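Uncharacterized protein YLR132C (Kluyveromyces marxianus, PDB 6PFQ) is a Usb1-type U6 snRNA phosphodiesterase of the 2H superfamily, probably acting as an exoribonuclease that trims the end of U6 snRNA. Local coordinates at residues Q23-V33 with S44-K52; V36-F45 with R175-E186. All coordinates share one frame; numbering follows the deposited sequence. Where two conformers were deposited one is given.

Contact 1: residues Q23-V33 with S44-K52; sequences QQIMDLVLKGV and SFEPLHRGK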
# COMPACT_ATOMS: atom_id res chain seq x y z
N GLN A 23 -1.51 -9.19 14.19
CA GLN A 23 -0.14 -8.76 14.47
C GLN A 23 0.79 -9.95 14.64
O GLN A 23 1.93 -9.93 14.14
CB GLN A 23 -0.11 -7.87 15.72
CG GLN A 23 -0.88 -6.57 15.56
CD GLN A 23 -1.14 -5.89 16.92
OE1 GLN A 23 -0.50 -6.22 17.92
NE2 GLN A 23 -2.09 -4.95 16.95
N GLN A 24 0.33 -10.99 15.36
CA GLN A 24 1.17 -12.15 15.64
C GLN A 24 1.42 -12.96 14.39
O GLN A 24 2.51 -13.54 14.22
CB GLN A 24 0.51 -13.05 16.69
CG GLN A 24 0.17 -12.36 17.97
CD GLN A 24 -0.56 -13.27 18.94
OE1 GLN A 24 -0.57 -14.50 18.77
NE2 GLN A 24 -1.18 -12.69 19.95
N ILE A 25 0.40 -13.07 13.53
CA ILE A 25 0.60 -13.73 12.24
C ILE A 25 1.63 -12.95 11.42
O ILE A 25 2.54 -13.53 10.82
CB ILE A 25 -0.76 -13.87 11.52
CG1 ILE A 25 -1.55 -14.96 12.27
CG2 ILE A 25 -0.60 -14.25 10.04
CD1 ILE A 25 -2.92 -15.10 11.79
N MET A 26 1.54 -11.63 11.42
CA MET A 26 2.51 -10.92 10.59
C MET A 26 3.93 -11.02 11.17
O MET A 26 4.90 -11.13 10.41
CB MET A 26 2.10 -9.45 10.42
CG MET A 26 0.85 -9.26 9.49
SD MET A 26 0.96 -10.27 7.94
CE MET A 26 2.59 -9.69 7.32
N ASP A 27 4.06 -11.07 12.49
CA ASP A 27 5.37 -11.35 13.10
C ASP A 27 5.96 -12.65 12.54
O ASP A 27 7.10 -12.67 12.07
CB ASP A 27 5.24 -11.45 14.62
CG ASP A 27 4.89 -10.12 15.28
OD1 ASP A 27 5.04 -9.04 14.66
OD2 ASP A 27 4.44 -10.13 16.45
N LEU A 28 5.20 -13.75 12.56
CA LEU A 28 5.82 -15.01 12.13
C LEU A 28 6.02 -15.04 10.62
O LEU A 28 7.03 -15.59 10.15
CB LEU A 28 5.04 -16.24 12.64
CG LEU A 28 3.85 -16.92 11.94
CD1 LEU A 28 4.25 -17.82 10.74
CD2 LEU A 28 2.97 -17.71 12.93
N VAL A 29 5.11 -14.46 9.84
CA VAL A 29 5.31 -14.45 8.39
C VAL A 29 6.57 -13.67 8.02
O VAL A 29 7.42 -14.15 7.26
CB VAL A 29 4.06 -13.89 7.68
CG1 VAL A 29 4.33 -13.66 6.16
CG2 VAL A 29 2.89 -14.88 7.89
N LEU A 30 6.73 -12.47 8.57
CA LEU A 30 7.89 -11.65 8.20
C LEU A 30 9.18 -12.24 8.74
O LEU A 30 10.23 -12.16 8.08
CB LEU A 30 7.69 -10.21 8.69
CG LEU A 30 6.53 -9.53 7.94
CD1 LEU A 30 6.13 -8.21 8.58
CD2 LEU A 30 6.87 -9.37 6.46
N LYS A 31 9.13 -12.88 9.92
CA LYS A 31 10.35 -13.53 10.40
C LYS A 31 10.78 -14.62 9.43
O LYS A 31 11.97 -14.76 9.11
CB LYS A 31 10.16 -14.09 11.81
CG LYS A 31 11.44 -14.67 12.36
CD LYS A 31 11.39 -14.89 13.88
CE LYS A 31 10.22 -15.71 14.29
NZ LYS A 31 10.34 -16.04 15.78
N GLY A 32 9.81 -15.33 8.88
CA GLY A 32 10.12 -16.41 7.97
C GLY A 32 10.68 -15.91 6.66
O GLY A 32 11.62 -16.49 6.11
N VAL A 33 10.09 -14.83 6.12
CA VAL A 33 10.65 -14.20 4.91
C VAL A 33 12.07 -13.74 5.16
O VAL A 33 12.97 -13.96 4.35
CB VAL A 33 9.75 -13.03 4.45
CG1 VAL A 33 10.43 -12.32 3.24
CG2 VAL A 33 8.41 -13.58 4.01
N SER A 44 16.94 -7.43 4.61
CA SER A 44 15.71 -7.81 5.29
C SER A 44 14.64 -6.71 5.25
O SER A 44 14.93 -5.52 5.12
CB SER A 44 16.00 -8.20 6.74
OG SER A 44 16.53 -9.51 6.77
N PHE A 45 13.39 -7.14 5.42
CA PHE A 45 12.22 -6.28 5.44
C PHE A 45 11.90 -5.84 6.85
O PHE A 45 11.80 -6.67 7.77
CB PHE A 45 11.02 -7.04 4.84
CG PHE A 45 11.20 -7.36 3.39
CD1 PHE A 45 10.94 -6.40 2.41
CD2 PHE A 45 11.66 -8.63 3.00
CE1 PHE A 45 11.12 -6.70 1.06
CE2 PHE A 45 11.85 -8.95 1.64
CZ PHE A 45 11.58 -7.98 0.68
N GLU A 46 11.82 -4.53 7.05
CA GLU A 46 11.30 -3.99 8.31
C GLU A 46 9.79 -4.19 8.34
O GLU A 46 9.09 -3.78 7.39
CB GLU A 46 11.64 -2.49 8.42
CG GLU A 46 11.09 -1.83 9.69
CD GLU A 46 11.83 -2.23 10.93
OE1 GLU A 46 12.86 -2.93 10.84
OE2 GLU A 46 11.38 -1.83 12.01
N PRO A 47 9.24 -4.80 9.38
CA PRO A 47 7.77 -4.95 9.47
C PRO A 47 7.09 -3.59 9.54
O PRO A 47 7.51 -2.72 10.30
CB PRO A 47 7.58 -5.74 10.78
CG PRO A 47 8.86 -6.55 10.86
CD PRO A 47 9.93 -5.56 10.44
N LEU A 48 6.05 -3.41 8.72
CA LEU A 48 5.33 -2.13 8.69
C LEU A 48 4.21 -2.04 9.72
O LEU A 48 3.62 -0.96 9.90
CB LEU A 48 4.72 -1.90 7.29
CG LEU A 48 5.77 -1.61 6.21
CD1 LEU A 48 5.10 -1.67 4.81
CD2 LEU A 48 6.33 -0.21 6.49
N HIS A 49 3.88 -3.14 10.40
CA HIS A 49 2.79 -3.08 11.36
C HIS A 49 3.25 -2.76 12.78
O HIS A 49 2.41 -2.65 13.68
CB HIS A 49 2.03 -4.42 11.37
CG HIS A 49 2.80 -5.60 11.87
ND1 HIS A 49 3.87 -6.15 11.18
CD2 HIS A 49 2.63 -6.37 12.97
CE1 HIS A 49 4.33 -7.19 11.85
NE2 HIS A 49 3.59 -7.35 12.94
N ARG A 50 4.54 -2.57 12.99
CA ARG A 50 5.06 -2.35 14.34
C ARG A 50 6.07 -1.22 14.32
O ARG A 50 6.80 -1.04 13.34
CB ARG A 50 5.74 -3.60 14.90
CG ARG A 50 4.79 -4.67 15.34
CD ARG A 50 5.52 -5.81 16.05
NE ARG A 50 4.60 -6.88 16.42
CZ ARG A 50 3.81 -6.88 17.49
NH1 ARG A 50 3.82 -5.85 18.33
NH2 ARG A 50 3.02 -7.93 17.73
N GLY A 51 6.10 -0.46 15.42
CA GLY A 51 7.12 0.53 15.62
C GLY A 51 8.06 0.08 16.72
O GLY A 51 8.10 -1.09 17.10
N LYS A 52 8.77 1.05 17.29
CA LYS A 52 9.64 0.75 18.41
C LYS A 52 8.81 0.30 19.61
O LYS A 52 7.67 0.73 19.80
CB LYS A 52 10.47 1.99 18.77

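Contact 2: residues V36-F45 with R175-E186; sequences VMDTHHRNSF and RLDSLRNLVATE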
# COMPACT_ATOMS: atom_id res chain seq x y z
N VAL A 36 14.77 -16.34 5.02
CA VAL A 36 15.18 -16.59 3.64
C VAL A 36 16.09 -15.46 3.12
O VAL A 36 17.09 -15.73 2.44
CB VAL A 36 13.94 -16.78 2.74
CG1 VAL A 36 14.38 -16.96 1.31
CG2 VAL A 36 13.10 -17.98 3.22
N MET A 37 15.79 -14.20 3.44
CA MET A 37 16.69 -13.13 3.01
C MET A 37 18.09 -13.33 3.61
O MET A 37 19.10 -13.19 2.92
CB MET A 37 16.15 -11.74 3.39
CG MET A 37 14.74 -11.44 2.85
SD MET A 37 14.70 -11.49 1.05
CE MET A 37 14.14 -13.18 0.78
N ASP A 38 18.16 -13.68 4.89
CA ASP A 38 19.46 -13.92 5.53
C ASP A 38 20.22 -15.03 4.83
O ASP A 38 21.42 -14.90 4.56
CB ASP A 38 19.26 -14.31 6.99
CG ASP A 38 18.92 -13.15 7.87
OD1 ASP A 38 19.20 -12.01 7.45
OD2 ASP A 38 18.39 -13.37 8.98
N THR A 39 19.56 -16.16 4.60
CA THR A 39 20.20 -17.29 3.93
C THR A 39 20.82 -16.87 2.61
O THR A 39 21.92 -17.31 2.26
CB THR A 39 19.17 -18.38 3.68
OG1 THR A 39 18.79 -18.94 4.93
CG2 THR A 39 19.70 -19.44 2.74
N HIS A 40 20.15 -15.99 1.88
CA HIS A 40 20.60 -15.58 0.56
C HIS A 40 21.38 -14.29 0.57
O HIS A 40 21.62 -13.73 -0.51
CB HIS A 40 19.40 -15.49 -0.37
CG HIS A 40 18.84 -16.83 -0.72
ND1 HIS A 40 19.20 -17.51 -1.86
CD2 HIS A 40 17.99 -17.64 -0.05
CE1 HIS A 40 18.57 -18.68 -1.89
NE2 HIS A 40 17.83 -18.78 -0.81
N HIS A 41 21.77 -13.79 1.75
CA HIS A 41 22.58 -12.58 1.88
C HIS A 41 21.90 -11.39 1.20
O HIS A 41 22.54 -10.57 0.52
CB HIS A 41 23.99 -12.81 1.33
CG HIS A 41 24.69 -13.96 1.99
ND1 HIS A 41 24.89 -15.16 1.35
CD2 HIS A 41 25.16 -14.11 3.25
CE1 HIS A 41 25.49 -16.00 2.19
NE2 HIS A 41 25.66 -15.38 3.34
N ARG A 42 20.59 -11.29 1.40
CA ARG A 42 19.78 -10.17 0.94
C ARG A 42 19.39 -9.27 2.10
O ARG A 42 19.35 -9.71 3.25
CB ARG A 42 18.50 -10.65 0.25
CG ARG A 42 18.73 -11.62 -0.87
CD ARG A 42 18.72 -10.91 -2.17
NE ARG A 42 18.77 -11.82 -3.32
CZ ARG A 42 18.42 -11.45 -4.54
NH1 ARG A 42 17.99 -10.20 -4.78
NH2 ARG A 42 18.51 -12.32 -5.54
N ASN A 43 19.06 -8.02 1.78
CA ASN A 43 18.49 -7.12 2.78
C ASN A 43 17.16 -7.64 3.32
O ASN A 43 16.35 -8.24 2.59
CB ASN A 43 18.30 -5.72 2.18
CG ASN A 43 19.58 -4.90 2.18
OD1 ASN A 43 20.59 -5.34 2.69
ND2 ASN A 43 19.53 -3.70 1.60
N SER A 44 16.94 -7.43 4.61
CA SER A 44 15.71 -7.81 5.29
C SER A 44 14.64 -6.71 5.25
O SER A 44 14.93 -5.52 5.12
CB SER A 44 16.00 -8.20 6.74
OG SER A 44 16.53 -9.51 6.77
N PHE A 45 13.39 -7.14 5.42
CA PHE A 45 12.22 -6.28 5.44
C PHE A 45 11.90 -5.84 6.85
O PHE A 45 11.80 -6.67 7.77
CB PHE A 45 11.02 -7.04 4.84
CG PHE A 45 11.20 -7.36 3.39
CD1 PHE A 45 10.94 -6.40 2.41
CD2 PHE A 45 11.66 -8.63 3.00
CE1 PHE A 45 11.12 -6.70 1.06
CE2 PHE A 45 11.85 -8.95 1.64
CZ PHE A 45 11.58 -7.98 0.68
N ARG A 175 18.50 -7.22 -9.66
CA ARG A 175 18.43 -7.73 -8.29
C ARG A 175 17.00 -7.64 -7.74
O ARG A 175 16.58 -8.50 -6.96
CB ARG A 175 19.42 -6.96 -7.39
CG ARG A 175 20.91 -7.17 -7.76
CD ARG A 175 21.37 -8.62 -7.61
NE ARG A 175 21.69 -8.98 -6.23
CZ ARG A 175 21.84 -10.23 -5.77
NH1 ARG A 175 21.69 -11.26 -6.59
NH2 ARG A 175 22.11 -10.44 -4.49
N LEU A 176 16.24 -6.64 -8.19
CA LEU A 176 14.83 -6.57 -7.81
C LEU A 176 14.04 -7.74 -8.40
O LEU A 176 13.21 -8.36 -7.70
CB LEU A 176 14.25 -5.23 -8.28
CG LEU A 176 12.74 -5.09 -8.20
CD1 LEU A 176 12.25 -5.24 -6.76
CD2 LEU A 176 12.34 -3.71 -8.79
N ASP A 177 14.28 -8.08 -9.67
CA ASP A 177 13.56 -9.22 -10.23
C ASP A 177 13.99 -10.55 -9.61
O ASP A 177 13.16 -11.44 -9.40
CB ASP A 177 13.73 -9.22 -11.75
CG ASP A 177 12.89 -8.12 -12.42
OD1 ASP A 177 11.81 -7.78 -11.89
OD2 ASP A 177 13.32 -7.58 -13.46
N SER A 178 15.26 -10.71 -9.27
CA SER A 178 15.62 -11.94 -8.58
C SER A 178 15.14 -11.93 -7.13
O SER A 178 14.88 -12.99 -6.56
CB SER A 178 17.13 -12.20 -8.66
OG SER A 178 17.90 -11.22 -8.03
N LEU A 179 15.00 -10.76 -6.51
CA LEU A 179 14.38 -10.73 -5.19
C LEU A 179 12.91 -11.14 -5.27
O LEU A 179 12.42 -11.93 -4.45
CB LEU A 179 14.51 -9.33 -4.56
CG LEU A 179 13.73 -9.06 -3.27
CD1 LEU A 179 14.14 -10.00 -2.13
CD2 LEU A 179 13.87 -7.55 -2.86
N ARG A 180 12.18 -10.61 -6.27
CA ARG A 180 10.80 -11.00 -6.47
C ARG A 180 10.69 -12.51 -6.69
O ARG A 180 9.82 -13.18 -6.11
CB ARG A 180 10.22 -10.27 -7.68
CG ARG A 180 9.98 -8.77 -7.40
CD ARG A 180 9.80 -8.03 -8.72
NE ARG A 180 9.22 -6.70 -8.50
CZ ARG A 180 9.25 -5.73 -9.41
NH1 ARG A 180 9.87 -5.97 -10.58
NH2 ARG A 180 8.68 -4.55 -9.16
N ASN A 181 11.59 -13.07 -7.50
CA ASN A 181 11.54 -14.52 -7.71
C ASN A 181 11.88 -15.28 -6.44
O ASN A 181 11.32 -16.34 -6.18
CB ASN A 181 12.51 -14.94 -8.83
CG ASN A 181 12.58 -16.47 -9.00
OD1 ASN A 181 11.64 -17.08 -9.48
ND2 ASN A 181 13.67 -17.08 -8.55
N LEU A 182 12.84 -14.77 -5.67
CA LEU A 182 13.26 -15.47 -4.46
C LEU A 182 12.14 -15.55 -3.43
O LEU A 182 11.86 -16.63 -2.89
CB LEU A 182 14.50 -14.79 -3.88
CG LEU A 182 14.99 -15.38 -2.56
CD1 LEU A 182 15.39 -16.86 -2.75
CD2 LEU A 182 16.13 -14.51 -1.97
N VAL A 183 11.46 -14.42 -3.15
CA VAL A 183 10.42 -14.50 -2.12
C VAL A 183 9.27 -15.36 -2.61
O VAL A 183 8.68 -16.12 -1.81
CB VAL A 183 9.92 -13.11 -1.66
CG1 VAL A 183 11.05 -12.33 -1.04
CG2 VAL A 183 9.25 -12.30 -2.80
N ALA A 184 9.00 -15.34 -3.92
CA ALA A 184 7.91 -16.17 -4.44
C ALA A 184 8.26 -17.66 -4.40
O ALA A 184 7.39 -18.50 -4.11
CB ALA A 184 7.57 -15.73 -5.87
N THR A 185 9.49 -18.03 -4.71
CA THR A 185 9.82 -19.45 -4.79
C THR A 185 10.19 -20.05 -3.44
O THR A 185 9.90 -21.23 -3.19
CB THR A 185 10.99 -19.69 -5.75
OG1 THR A 185 12.14 -19.04 -5.25
CG2 THR A 185 10.71 -19.14 -7.10
N GLU A 186 10.83 -19.28 -2.56
CA GLU A 186 11.37 -19.85 -1.33
C GLU A 186 10.76 -19.30 -0.05
O GLU A 186 11.06 -19.84 1.02
CB GLU A 186 12.90 -19.63 -1.26
CG GLU A 186 13.68 -20.48 -2.26
CD GLU A 186 15.19 -20.41 -2.06
OE1 GLU A 186 15.64 -20.12 -0.93
OE2 GLU A 186 15.94 -20.64 -3.04

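Contact 1: residues Q23-V33 with S44-K52
Asp27 receives two side chains at once, Arg50 and His49, and this shared carboxylate is the polar centre of the contact. Arg50 grips it side-on in a salt bridge: NE gives a fairly straight bond to Asp27 OD1 (2.8 Å, 162°) on the syn lone pair, while NH2 reaches Asp27 OD2 at 2.9 Å on the syn side of that oxygen. The Arg50 chain, extended through chi2 (-173°) and chi3 (-177°), carries the guanidinium far enough to meet the acid in this way. In a His-carboxylate hydrogen bond, His49 NE2 comes to the same Asp27 OD1 from above the carboxylate plane, 2.8 Å away; a second, weak bond runs from NE2 to Gln23 O. The imidazole is sandwiched, with Met26 CB in CH-pi contact over one face, 3.7 Å from the ring centroid, and Arg50 CG over the other. The arginine and the imidazole N-H would together probably favour ionised Asp27. Over the next two turns the contact becomes apolar: Leu30 CD1 meets Pro47 CB at 3.6 Å, and Val33 CG1 rests obliquely on Phe45 CD2 at 3.9 Å. In the second shell, Gln23 NE2 bonds Leu18 O, and Leu18 also touches His49. The contact thus fastens the segment following helix 20-39 back along that helix, with helix 191-197 packed on Ile25 and Met26, while Glu46 and Leu48 make backbone bonds to strand 154-161.

Contact 2: residues V36-F45 with R175-E186
Arg42 lays its guanidinium edge against Ser178 and Arg175: NH2 donates to Ser178 OG at 2.8 Å, almost straight, and NH1 to Arg175 O at 3.1 Å. That carbonyl also accepts Leu179 N from the opposite face of its plane. At the other end of segment 175-186, His40 NE2 gives a short, bent bond to Glu186 OE1 (2.6 Å), with OE1 lying well out of the ring plane.

The guanidinium of Arg175 lies flat on that of Arg42, centres 3.8 Å apart and planes at 15°. These are like-charged groups, stacked while the Arg42 N-H groups are bonded to Ser178 OG and Arg175 O. A separate CH-pi contact sets Leu182 CD1 over the middle of the His40 ring.

Apolar contacts lie between these two polar groups. Met37, bent at chi2 (-60°) and chi3 (95°), swings its end toward the helix, where SD touches Leu179 CD1 and CE lies 3.6 Å from Leu182 CD2 and also meets Val183 CG1. A Schellman motif with His41 as C-prime residue ends helix 20-39 here and turns the chain toward Arg42. The contact therefore joins the end of that helix to helix 169-186, whose Leu176 and Val183 pack on strand 102-106, while Phe45 reaches Leu115 of strand 112-119.

Both contacts draw on helix 20-39 and the chain that follows it: contact 1 folds residues 44-52 back along the helix, whereas contact 2 sets the helix end and residues 40-45 against helix 169-186. Their centres are about 16 Å apart. Phe45 belongs to both, meeting Val33 in one and Leu179 and Val183 in the other, so its ring is the side chain that links the two apolar patches. Neither contact includes a residue of the UMP site, which is known from a structure of this protein, holds no UMP in this model and lies a shell further off. The side chain of Phe45 is about 9 Å from that of Ser156 and about 11 Å from that of His154, and the side chain of His49 is about 9 Å from that of His60.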